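Local atomic coordinates of serine--tRNA ligase (Pyrococcus horikoshii, PDB entry 2DQ0), a protein that catalyses the ATP-dependent attachment of serine to tRNA(Ser), and probably also to tRNA(Sec), as a homodimeric class II aminoacyl-tRNA synthetase. Residues 202-207 and 303-308; 307-312 and 321-326; 215-220 and 251-256. All coordinates share one frame; numbering follows the deposited sequence.

Contact 1 of 3, residues 202-207 and 303-308. With SSA (5'-O-(N-(L-seryl)-sulfamoyl)adenosine), chain G.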
loop_
_atom_site.group_PDB
_atom_site.type_symbol
_atom_site.label_atom_id
_atom_site.label_comp_id
_atom_site.label_asym_id
_atom_site.label_seq_id
_atom_site.Cartn_x
_atom_site.Cartn_y
_atom_site.Cartn_z
ATOM N N PHE A 202 7.305 19.264 0.947
ATOM C CA PHE A 202 8.240 20.143 0.255
ATOM C C PHE A 202 8.179 19.870 -1.258
ATOM O O PHE A 202 7.885 20.767 -2.046
ATOM C CB PHE A 202 9.645 19.906 0.804
ATOM C CG PHE A 202 10.734 20.512 -0.011
ATOM C CD1 PHE A 202 10.813 21.886 -0.184
ATOM C CD2 PHE A 202 11.704 19.703 -0.597
ATOM C CE1 PHE A 202 11.850 22.444 -0.934
ATOM C CE2 PHE A 202 12.749 20.251 -1.349
ATOM C CZ PHE A 202 12.824 21.618 -1.518
ATOM N N ALA A 203 8.428 18.625 -1.658
ATOM C CA ALA A 203 8.386 18.259 -3.073
ATOM C C ALA A 203 7.061 18.676 -3.662
ATOM O O ALA A 203 6.993 19.336 -4.691
ATOM C CB ALA A 203 8.561 16.758 -3.241
ATOM N N LEU A 204 6.003 18.260 -2.986
ATOM C CA LEU A 204 4.646 18.558 -3.393
ATOM C C LEU A 204 4.422 20.046 -3.635
ATOM O O LEU A 204 3.892 20.431 -4.670
ATOM C CB LEU A 204 3.694 18.064 -2.316
ATOM C CG LEU A 204 2.423 17.386 -2.790
ATOM C CD1 LEU A 204 2.668 16.563 -4.055
ATOM C CD2 LEU A 204 1.944 16.499 -1.665
ATOM N N ASP A 205 4.836 20.871 -2.677
ATOM C CA ASP A 205 4.664 22.315 -2.766
ATOM C C ASP A 205 5.347 22.934 -3.976
ATOM O O ASP A 205 4.746 23.695 -4.744
ATOM C CB ASP A 205 5.189 22.986 -1.488
ATOM C CG ASP A 205 4.193 22.919 -0.336
ATOM O OD1 ASP A 205 3.038 22.457 -0.523
ATOM O OD2 ASP A 205 4.564 23.337 0.775
ATOM N N ARG A 206 6.611 22.603 -4.148
ATOM C CA ARG A 206 7.356 23.150 -5.247
ATOM C C ARG A 206 6.798 22.792 -6.624
ATOM O O ARG A 206 6.719 23.658 -7.487
ATOM C CB ARG A 206 8.813 22.723 -5.141
ATOM C CG ARG A 206 9.752 23.891 -5.048
ATOM C CD ARG A 206 9.486 24.669 -3.796
ATOM N NE ARG A 206 10.704 25.289 -3.296
ATOM C CZ ARG A 206 10.814 25.815 -2.078
ATOM N NH1 ARG A 206 9.775 25.807 -1.236
ATOM N NH2 ARG A 206 11.976 26.321 -1.684
ATOM N N LEU A 207 6.426 21.534 -6.849
ATOM C CA LEU A 207 5.877 21.159 -8.147
ATOM C C LEU A 207 4.554 21.876 -8.350
ATOM O O LEU A 207 4.229 22.287 -9.472
ATOM C CB LEU A 207 5.678 19.652 -8.266
ATOM C CG LEU A 207 6.881 18.881 -8.820
ATOM C CD1 LEU A 207 7.094 19.272 -10.270
ATOM C CD2 LEU A 207 8.129 19.164 -8.009
ATOM N N HIS A 303 8.051 5.850 0.091
ATOM C CA HIS A 303 7.187 6.936 -0.335
ATOM C C HIS A 303 7.874 7.741 -1.429
ATOM O O HIS A 303 9.089 7.971 -1.371
ATOM C CB HIS A 303 6.884 7.814 0.868
ATOM C CG HIS A 303 6.085 7.119 1.918
ATOM N ND1 HIS A 303 6.090 7.509 3.239
ATOM C CD2 HIS A 303 5.217 6.080 1.833
ATOM C CE1 HIS A 303 5.262 6.739 3.924
ATOM N NE2 HIS A 303 4.719 5.862 3.095
ATOM N N LYS A 304 7.104 8.158 -2.432
ATOM C CA LYS A 304 7.650 8.945 -3.526
ATOM C C LYS A 304 6.705 9.973 -4.141
ATOM O O LYS A 304 5.571 9.675 -4.482
ATOM C CB LYS A 304 8.172 8.023 -4.626
ATOM C CG LYS A 304 8.848 8.764 -5.760
ATOM C CD LYS A 304 9.607 7.807 -6.688
ATOM C CE LYS A 304 8.691 6.700 -7.225
ATOM N NZ LYS A 304 7.500 7.243 -7.958
ATOM N N VAL A 305 7.191 11.200 -4.252
ATOM C CA VAL A 305 6.444 12.282 -4.870
ATOM C C VAL A 305 6.910 12.185 -6.321
ATOM O O VAL A 305 8.111 12.279 -6.596
ATOM C CB VAL A 305 6.850 13.634 -4.270
ATOM C CG1 VAL A 305 6.188 14.782 -5.030
ATOM C CG2 VAL A 305 6.458 13.673 -2.809
ATOM N N GLU A 306 5.968 11.996 -7.240
ATOM C CA GLU A 306 6.294 11.800 -8.652
ATOM C C GLU A 306 5.781 12.832 -9.651
ATOM O O GLU A 306 4.637 13.275 -9.569
ATOM C CB GLU A 306 5.766 10.418 -9.068
ATOM C CG GLU A 306 5.934 10.068 -10.531
ATOM C CD GLU A 306 7.268 9.439 -10.812
ATOM O OE1 GLU A 306 8.188 9.637 -9.997
ATOM O OE2 GLU A 306 7.398 8.755 -11.849
ATOM N N GLN A 307 6.630 13.179 -10.618
ATOM C CA GLN A 307 6.263 14.113 -11.688
ATOM C C GLN A 307 5.840 13.281 -12.893
ATOM O O GLN A 307 6.550 12.349 -13.282
ATOM C CB GLN A 307 7.460 14.952 -12.161
ATOM C CG GLN A 307 8.094 15.925 -11.183
ATOM C CD GLN A 307 9.329 16.560 -11.795
ATOM O OE1 GLN A 307 10.473 16.226 -11.446
ATOM N NE2 GLN A 307 9.108 17.458 -12.741
ATOM N N PHE A 308 4.702 13.605 -13.497
ATOM C CA PHE A 308 4.286 12.882 -14.695
ATOM C C PHE A 308 3.746 13.899 -15.683
ATOM O O PHE A 308 2.995 14.811 -15.307
ATOM C CB PHE A 308 3.240 11.839 -14.371
ATOM C CG PHE A 308 2.955 10.884 -15.505
ATOM C CD1 PHE A 308 2.146 11.270 -16.586
ATOM C CD2 PHE A 308 3.449 9.573 -15.464
ATOM C CE1 PHE A 308 1.830 10.360 -17.596
ATOM C CE2 PHE A 308 3.143 8.657 -16.466
ATOM C CZ PHE A 308 2.327 9.045 -17.540
HETATM N N10 SSA G . 8.542 6.439 -12.130
HETATM C CA SSA G . 10.010 6.530 -12.222
HETATM C CB SSA G . 10.491 7.915 -11.885
HETATM O OG SSA G . 10.372 8.208 -10.488
HETATM C C9 SSA G . 10.736 5.560 -11.296
HETATM O O9 SSA G . 10.119 4.892 -10.471
HETATM N N8 SSA G . 12.062 5.463 -11.446
HETATM S S1 SSA G . 12.919 4.505 -10.481
HETATM O O1S SSA G . 12.426 3.159 -10.735
HETATM O O2S SSA G . 14.318 4.834 -10.729
HETATM O "O5'" SSA G . 12.496 4.949 -9.038
HETATM C "C5'" SSA G . 12.674 6.297 -8.649
HETATM C "C4'" SSA G . 13.472 6.411 -7.388
HETATM O "O4'" SSA G . 12.796 5.760 -6.295
HETATM C "C3'" SSA G . 14.862 5.808 -7.361
HETATM O "O3'" SSA G . 15.767 6.660 -8.034
HETATM C "C2'" SSA G . 15.111 5.826 -5.864
HETATM O "O2'" SSA G . 15.360 7.105 -5.332
HETATM C "C1'" SSA G . 13.760 5.309 -5.353
HETATM N N9 SSA G . 13.654 3.853 -5.309
HETATM C C8 SSA G . 13.463 2.952 -6.345
HETATM N N7 SSA G . 13.417 1.705 -5.953
HETATM C C5 SSA G . 13.593 1.782 -4.574
HETATM C C6 SSA G . 13.660 0.792 -3.558
HETATM N N6 SSA G . 13.546 -0.510 -3.802
HETATM N N1 SSA G . 13.832 1.207 -2.265
HETATM C C2 SSA G . 13.936 2.532 -2.022
HETATM N N3 SSA G . 13.895 3.558 -2.903
HETATM C C4 SSA G . 13.733 3.106 -4.167
#
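Val305 and Gln307 of strand 303-308 meet Ala203, Leu204 and Leu207 of helix 202-207, while the alternate residues Lys304 and Glu306 face the seryl-adenylate analogue on the other side of the strand. The two short axes run nearly parallel, at 15°, and approach to 8.7 Å. Lys304 lies alongside the ligand with its chain bent near the tip; its NZ makes a salt bridge to Glu306 OE1 at 3.2 Å, whose hydrogen bond is weak. Val305 follows, and the Ala203 methyl sits against its whole isopropyl group, Val305 CG1 being nearest to Ala203 CB at 3.6 Å. With CG1 anti to the backbone N (chi1 173°), the same methyl also meets Leu204 CD1, at 4.1 Å from Val305 CG1. Helix 190-209, with strand 213-216 after it, is consistent with motif 1 of the class II synthetase core, and strand 301-311, paired antiparallel with strand 273-282, with motif 2; the apolar seam lies on the sheet face turned from the substrate. At Glu306 a bend at chi2 (87°) brings the carboxylate round to grip the seryl part of the analogue with both oxygens: the ligand OG donates to Glu306 OE1 over 2.7 Å, and the ligand N10 donates to Glu306 OE2 over 2.6 Å. This two-point hold is consistent with the residue's predicted role in serine binding. Gln307 returns to the helix side, where Leu207 crosses it at about a right angle and sets CD1 3.6 Å from Gln307 CG. Phe308 turns back to the substrate side and packs on Glu254, Leu257 and Ala258.

Contact 2 of 3, residues 307-312 and 321-326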
loop_
_atom_site.group_PDB
_atom_site.type_symbol
_atom_site.label_atom_id
_atom_site.label_comp_id
_atom_site.label_asym_id
_atom_site.label_seq_id
_atom_site.Cartn_x
_atom_site.Cartn_y
_atom_site.Cartn_z
ATOM N N GLN A 307 6.630 13.179 -10.618
ATOM C CA GLN A 307 6.263 14.113 -11.688
ATOM C C GLN A 307 5.840 13.281 -12.893
ATOM O O GLN A 307 6.550 12.349 -13.282
ATOM C CB GLN A 307 7.460 14.952 -12.161
ATOM C CG GLN A 307 8.094 15.925 -11.183
ATOM C CD GLN A 307 9.329 16.560 -11.795
ATOM O OE1 GLN A 307 10.473 16.226 -11.446
ATOM N NE2 GLN A 307 9.108 17.458 -12.741
ATOM N N PHE A 308 4.702 13.605 -13.497
ATOM C CA PHE A 308 4.286 12.882 -14.695
ATOM C C PHE A 308 3.746 13.899 -15.683
ATOM O O PHE A 308 2.995 14.811 -15.307
ATOM C CB PHE A 308 3.240 11.839 -14.371
ATOM C CG PHE A 308 2.955 10.884 -15.505
ATOM C CD1 PHE A 308 2.146 11.270 -16.586
ATOM C CD2 PHE A 308 3.449 9.573 -15.464
ATOM C CE1 PHE A 308 1.830 10.360 -17.596
ATOM C CE2 PHE A 308 3.143 8.657 -16.466
ATOM C CZ PHE A 308 2.327 9.045 -17.540
ATOM N N VAL A 309 4.133 13.717 -16.948
ATOM C CA VAL A 309 3.794 14.622 -18.041
ATOM C C VAL A 309 3.248 14.007 -19.327
ATOM O O VAL A 309 3.758 13.001 -19.841
ATOM C CB VAL A 309 5.038 15.452 -18.435
ATOM C CG1 VAL A 309 4.753 16.298 -19.660
ATOM C CG2 VAL A 309 5.454 16.333 -17.277
ATOM N N TYR A 310 2.197 14.643 -19.842
ATOM C CA TYR A 310 1.578 14.256 -21.104
ATOM C C TYR A 310 1.844 15.471 -21.961
ATOM O O TYR A 310 1.395 16.561 -21.619
ATOM C CB TYR A 310 0.066 14.114 -20.988
ATOM C CG TYR A 310 -0.451 12.928 -20.221
ATOM C CD1 TYR A 310 -0.467 12.920 -18.823
ATOM C CD2 TYR A 310 -1.002 11.837 -20.890
ATOM C CE1 TYR A 310 -1.030 11.856 -18.116
ATOM C CE2 TYR A 310 -1.567 10.764 -20.188
ATOM C CZ TYR A 310 -1.578 10.785 -18.803
ATOM O OH TYR A 310 -2.150 9.736 -18.110
ATOM N N SER A 311 2.579 15.309 -23.055
ATOM C CA SER A 311 2.849 16.448 -23.928
ATOM C C SER A 311 2.691 16.108 -25.413
ATOM O O SER A 311 2.420 14.958 -25.796
ATOM C CB SER A 311 4.267 16.991 -23.696
ATOM O OG SER A 311 5.232 16.227 -24.405
ATOM N N ARG A 312 2.842 17.131 -26.245
ATOM C CA ARG A 312 2.777 16.939 -27.682
ATOM C C ARG A 312 4.136 16.342 -28.013
ATOM O O ARG A 312 5.143 16.713 -27.417
ATOM C CB ARG A 312 2.653 18.282 -28.399
ATOM C CG ARG A 312 1.520 19.139 -27.905
ATOM C CD ARG A 312 1.613 20.573 -28.415
ATOM N NE ARG A 312 0.275 21.142 -28.476
ATOM C CZ ARG A 312 -0.630 20.804 -29.392
ATOM N NH1 ARG A 312 -0.327 19.915 -30.338
ATOM N NH2 ARG A 312 -1.855 21.310 -29.328
ATOM N N GLU A 321 13.765 17.730 -20.321
ATOM C CA GLU A 321 14.778 18.600 -19.803
ATOM C C GLU A 321 14.302 19.418 -18.604
ATOM O O GLU A 321 15.099 19.756 -17.732
ATOM C CB GLU A 321 15.260 19.492 -20.934
ATOM C CG GLU A 321 16.740 19.706 -20.918
ATOM C CD GLU A 321 17.523 18.416 -20.962
ATOM O OE1 GLU A 321 17.381 17.659 -21.951
ATOM O OE2 GLU A 321 18.288 18.170 -19.999
ATOM N N LYS A 322 13.010 19.735 -18.539
ATOM C CA LYS A 322 12.519 20.525 -17.411
ATOM C C LYS A 322 12.307 19.702 -16.137
ATOM O O LYS A 322 12.636 20.166 -15.032
ATOM C CB LYS A 322 11.203 21.219 -17.740
ATOM C CG LYS A 322 11.244 22.260 -18.833
ATOM C CD LYS A 322 9.838 22.837 -18.995
ATOM C CE LYS A 322 9.686 23.656 -20.257
ATOM N NZ LYS A 322 8.250 23.942 -20.560
ATOM N N ILE A 323 11.762 18.490 -16.273
ATOM C CA ILE A 323 11.526 17.702 -15.081
ATOM C C ILE A 323 12.804 17.328 -14.351
ATOM O O ILE A 323 12.839 17.385 -13.109
ATOM C CB ILE A 323 10.659 16.452 -15.357
ATOM C CG1 ILE A 323 11.398 15.452 -16.228
ATOM C CG2 ILE A 323 9.345 16.874 -15.991
ATOM C CD1 ILE A 323 10.477 14.346 -16.725
ATOM N N ILE A 324 13.857 16.970 -15.084
ATOM C CA ILE A 324 15.124 16.638 -14.418
ATOM C C ILE A 324 15.648 17.868 -13.652
ATOM O O ILE A 324 16.220 17.736 -12.568
ATOM C CB ILE A 324 16.214 16.129 -15.425
ATOM C CG1 ILE A 324 17.479 15.700 -14.673
ATOM C CG2 ILE A 324 16.576 17.218 -16.414
ATOM C CD1 ILE A 324 17.317 14.500 -13.758
ATOM N N ARG A 325 15.423 19.061 -14.202
ATOM C CA ARG A 325 15.868 20.286 -13.550
ATOM C C ARG A 325 14.993 20.529 -12.336
ATOM O O ARG A 325 15.435 21.103 -11.331
ATOM C CB ARG A 325 15.763 21.484 -14.494
ATOM C CG ARG A 325 16.587 21.383 -15.772
ATOM C CD ARG A 325 18.026 21.820 -15.575
ATOM N NE ARG A 325 18.828 21.669 -16.793
ATOM C CZ ARG A 325 20.115 22.007 -16.878
ATOM N NH1 ARG A 325 20.746 22.517 -15.818
ATOM N NH2 ARG A 325 20.778 21.833 -18.018
ATOM N N ASN A 326 13.739 20.110 -12.434
ATOM C CA ASN A 326 12.819 20.284 -11.316
ATOM C C ASN A 326 13.323 19.453 -10.154
ATOM O O ASN A 326 13.287 19.917 -9.020
ATOM C CB ASN A 326 11.396 19.860 -11.696
ATOM C CG ASN A 326 10.689 20.889 -12.560
ATOM O OD1 ASN A 326 9.609 20.635 -13.075
ATOM N ND2 ASN A 326 11.298 22.053 -12.720
#
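The strand of this contact is consistent with the second strand of class II motif 2: residues 307-311 pack against helix 316-333, which follows them in the chain, with Gln307 and Val309 directed toward Ile323 and Asn326. The short axes are antiparallel (167° between directions) and 10.0 Å apart, as expected when the chain turns back over its own strand. Gln307 is extended beyond CG (chi2 175°), and this carries its amide across the strand-helix gap to cross Ile323 obliquely. The amide end lies against the branched side chain, Gln307 CD being 3.8 Å from Ile323 CB, and the methyl Ile323 CG2 borders it as well. Gln307 OE1 is modelled 3.1 Å from the backbone Ile323 O; these are two acceptors, not hydrogen-bonded as modelled, so the orientation of the amide is doubtful at this resolution. Asn326, almost one helical turn further on, adds its CB 3.8 Å from Gln307 OE1. Two residues along the strand, Val309 CG2 touches Ile323 CG2 at 4.1 Å, so the same isoleucine methyl packs against both strand side chains. Where the strand ends, Ser311 OG donates to Arg312 O over 3.1 Å, with the donor well above the carbonyl plane, 52° out of it. Val309 also packs on Trp319 of helix 316-333, and Ile323 on Ser405 of the neighbouring strand 398-406. Strand followed by an antiparallel helix laid on the sheet face away from the substrate is the layering of the class II synthetase catalytic domain.

Contact 3 of 3, residues 215-220 and 251-256. With SSA (5'-O-(N-(L-seryl)-sulfamoyl)adenosine), chain G.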
loop_
_atom_site.group_PDB
_atom_site.type_symbol
_atom_site.label_atom_id
_atom_site.label_comp_id
_atom_site.label_asym_id
_atom_site.label_seq_id
_atom_site.Cartn_x
_atom_site.Cartn_y
_atom_site.Cartn_z
ATOM N N VAL A 215 -1.899 14.885 -7.040
ATOM C CA VAL A 215 -2.804 13.760 -6.991
ATOM C C VAL A 215 -2.362 12.596 -6.111
ATOM O O VAL A 215 -1.176 12.309 -5.980
ATOM C CB VAL A 215 -3.108 13.272 -8.422
ATOM C CG1 VAL A 215 -1.953 13.595 -9.314
ATOM C CG2 VAL A 215 -3.413 11.782 -8.444
ATOM N N ILE A 216 -3.346 11.986 -5.458
ATOM C CA ILE A 216 -3.155 10.796 -4.656
ATOM C C ILE A 216 -3.912 9.744 -5.495
ATOM O O ILE A 216 -5.137 9.714 -5.537
ATOM C CB ILE A 216 -3.805 10.910 -3.263
ATOM C CG1 ILE A 216 -2.996 11.870 -2.385
ATOM C CG2 ILE A 216 -3.899 9.515 -2.632
ATOM C CD1 ILE A 216 -3.667 12.204 -1.051
ATOM N N PRO A 217 -3.181 8.871 -6.185
ATOM C CA PRO A 217 -3.796 7.835 -7.027
ATOM C C PRO A 217 -4.170 6.565 -6.285
ATOM O O PRO A 217 -3.972 6.455 -5.081
ATOM C CB PRO A 217 -2.686 7.531 -8.007
ATOM C CG PRO A 217 -1.490 7.499 -7.035
ATOM C CD PRO A 217 -1.708 8.791 -6.245
ATOM N N PRO A 218 -4.762 5.599 -7.003
ATOM C CA PRO A 218 -5.115 4.331 -6.359
ATOM C C PRO A 218 -3.735 3.683 -6.125
ATOM O O PRO A 218 -2.801 3.933 -6.886
ATOM C CB PRO A 218 -5.909 3.600 -7.444
ATOM C CG PRO A 218 -6.583 4.693 -8.148
ATOM C CD PRO A 218 -5.498 5.750 -8.275
ATOM N N TYR A 219 -3.595 2.870 -5.092
ATOM C CA TYR A 219 -2.303 2.248 -4.811
ATOM C C TYR A 219 -2.282 0.833 -5.380
ATOM O O TYR A 219 -1.237 0.177 -5.419
ATOM C CB TYR A 219 -2.074 2.214 -3.297
ATOM C CG TYR A 219 -2.007 3.587 -2.645
ATOM C CD1 TYR A 219 -2.273 3.740 -1.278
ATOM C CD2 TYR A 219 -1.665 4.724 -3.384
ATOM C CE1 TYR A 219 -2.206 4.994 -0.660
ATOM C CE2 TYR A 219 -1.587 5.989 -2.775
ATOM C CZ TYR A 219 -1.863 6.105 -1.413
ATOM O OH TYR A 219 -1.821 7.326 -0.804
ATOM N N MET A 220 -3.460 0.376 -5.801
ATOM C CA MET A 220 -3.645 -0.945 -6.389
ATOM C C MET A 220 -4.324 -0.696 -7.721
ATOM O O MET A 220 -5.329 0.012 -7.788
ATOM C CB MET A 220 -4.560 -1.837 -5.526
ATOM C CG MET A 220 -3.982 -2.241 -4.172
ATOM S SD MET A 220 -5.000 -3.442 -3.233
ATOM C CE MET A 220 -6.144 -2.392 -2.551
ATOM N N PRO A 251 4.300 0.163 -8.163
ATOM C CA PRO A 251 5.724 0.304 -7.842
ATOM C C PRO A 251 6.156 1.754 -7.913
ATOM O O PRO A 251 7.290 2.085 -7.608
ATOM C CB PRO A 251 6.405 -0.547 -8.912
ATOM C CG PRO A 251 5.512 -0.351 -10.088
ATOM C CD PRO A 251 4.126 -0.467 -9.489
ATOM N N THR A 252 5.231 2.615 -8.310
ATOM C CA THR A 252 5.482 4.045 -8.460
ATOM C C THR A 252 4.172 4.678 -8.893
ATOM O O THR A 252 3.398 4.038 -9.600
ATOM C CB THR A 252 6.525 4.328 -9.561
ATOM O OG1 THR A 252 6.327 5.650 -10.071
ATOM C CG2 THR A 252 6.406 3.342 -10.688
ATOM N N ALA A 253 3.922 5.922 -8.482
ATOM C CA ALA A 253 2.682 6.605 -8.832
ATOM C C ALA A 253 2.627 6.774 -10.341
ATOM O O ALA A 253 1.557 6.973 -10.912
ATOM C CB ALA A 253 2.599 7.971 -8.136
ATOM N N GLU A 254 3.796 6.694 -10.973
ATOM C CA GLU A 254 3.919 6.792 -12.427
ATOM C C GLU A 254 2.859 5.936 -13.149
ATOM O O GLU A 254 2.115 6.446 -14.004
ATOM C CB GLU A 254 5.312 6.326 -12.861
ATOM C CG GLU A 254 5.589 6.444 -14.343
ATOM C CD GLU A 254 6.667 5.497 -14.825
ATOM O OE1 GLU A 254 7.642 5.268 -14.071
ATOM O OE2 GLU A 254 6.550 4.996 -15.971
ATOM N N HIS A 255 2.794 4.648 -12.803
ATOM C CA HIS A 255 1.842 3.719 -13.430
ATOM C C HIS A 255 0.369 4.118 -13.346
ATOM O O HIS A 255 -0.301 4.136 -14.371
ATOM C CB HIS A 255 2.025 2.299 -12.890
ATOM C CG HIS A 255 3.387 1.731 -13.140
ATOM N ND1 HIS A 255 4.368 2.425 -13.825
ATOM C CD2 HIS A 255 3.916 0.520 -12.845
ATOM C CE1 HIS A 255 5.439 1.660 -13.945
ATOM N NE2 HIS A 255 5.189 0.500 -13.360
ATOM N N PRO A 256 -0.169 4.405 -12.136
ATOM C CA PRO A 256 -1.590 4.804 -12.068
ATOM C C PRO A 256 -1.808 6.175 -12.729
ATOM O O PRO A 256 -2.889 6.465 -13.254
ATOM C CB PRO A 256 -1.890 4.817 -10.565
ATOM C CG PRO A 256 -0.545 5.023 -9.934
ATOM C CD PRO A 256 0.368 4.172 -10.782
HETATM N N10 SSA G . 8.542 6.439 -12.130
HETATM C CA SSA G . 10.010 6.530 -12.222
HETATM C CB SSA G . 10.491 7.915 -11.885
HETATM O OG SSA G . 10.372 8.208 -10.488
HETATM C C9 SSA G . 10.736 5.560 -11.296
HETATM O O9 SSA G . 10.119 4.892 -10.471
HETATM N N8 SSA G . 12.062 5.463 -11.446
HETATM S S1 SSA G . 12.919 4.505 -10.481
HETATM O O1S SSA G . 12.426 3.159 -10.735
HETATM O O2S SSA G . 14.318 4.834 -10.729
HETATM O "O5'" SSA G . 12.496 4.949 -9.038
HETATM C "C5'" SSA G . 12.674 6.297 -8.649
HETATM C "C4'" SSA G . 13.472 6.411 -7.388
HETATM O "O4'" SSA G . 12.796 5.760 -6.295
HETATM C "C3'" SSA G . 14.862 5.808 -7.361
HETATM O "O3'" SSA G . 15.767 6.660 -8.034
HETATM C "C2'" SSA G . 15.111 5.826 -5.864
HETATM O "O2'" SSA G . 15.360 7.105 -5.332
HETATM C "C1'" SSA G . 13.760 5.309 -5.353
HETATM N N9 SSA G . 13.654 3.853 -5.309
HETATM C C8 SSA G . 13.463 2.952 -6.345
HETATM N N7 SSA G . 13.417 1.705 -5.953
HETATM C C5 SSA G . 13.593 1.782 -4.574
HETATM C C6 SSA G . 13.660 0.792 -3.558
HETATM N N6 SSA G . 13.546 -0.510 -3.802
HETATM N N1 SSA G . 13.832 1.207 -2.265
HETATM C C2 SSA G . 13.936 2.532 -2.022
HETATM N N3 SSA G . 13.895 3.558 -2.903
HETATM C C4 SSA G . 13.733 3.106 -4.167
#
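Proline meets proline in this contact: the ring of Pro217 crosses that of Pro256 obliquely, with Pro217 CB 3.8 Å from both CB and CG of Pro256. The other side-chain contacts are apolar too, Pro217 CG reaching Ala253 CB at 4.3 Å; Pro218 comes nearest through its backbone O, 3.9 Å from Pro256 CB. Polar chemistry begins one residue away on either side of Ala253. Thr252 OG1, anti to its own backbone N (chi1 155°), accepts from Glu254 N over 2.9 Å at an N-H...O angle of 151°, a capping bond at the turn into helix 254-259. Thr252 OG1 also takes a weak bond of 3.1 Å from N10, the amino nitrogen of the seryl-adenylate analogue, and is bonded to Lys304 NZ as well. With a valine in place of Thr252, the loss of this hydroxyl would probably leave Glu254 N uncapped and the ligand amine and Lys304 NZ without the acceptor they share. Glu254 is extended beyond CG and sends OE1 to the same ligand nitrogen; the modelled Glu254 OE1 to N10 distance of 2.4 Å is very short, so its exact length is doubtful. The other oxygen, OE2, is held by Gln381. On the far side, Val215 and Ile216 pair antiparallel with a strand of the second subunit, and Pro217 O and Tyr219 N are bonded to Gln301 of that subunit. A strand running into prolines at the dimer interface is consistent with class II motif 1, and Thr252 and Glu254 at the substrate amine, with Ala253 between them meeting the proline, are consistent with the TxE motif of seryl-tRNA synthetases.

Overall arrangement
Contacts 1 and 2 share strand 301-311, against which the 251-256 segment of contact 3 packs. They have Gln307 and Phe308 in common, have centres 12 Å apart, and place helices on the sheet face away from the ligand. Contact 3, with its centre 13 Å from that of contact 1, lies across the ligand side: Lys304 NZ is 2.9 Å from Thr252 OG1, probably a hydrogen bond, and Phe308 CE2 packs 3.5 Å from Glu254 O. Glu306 from contact 1 and Thr252 and Glu254 from contact 3 all bind the ligand amine N10, and both contacts touch the second subunit. Contact 2, about 17 Å from contact 3 between centres, lies farther along the strand; its Gln307 side chain is about 8 Å from the ligand.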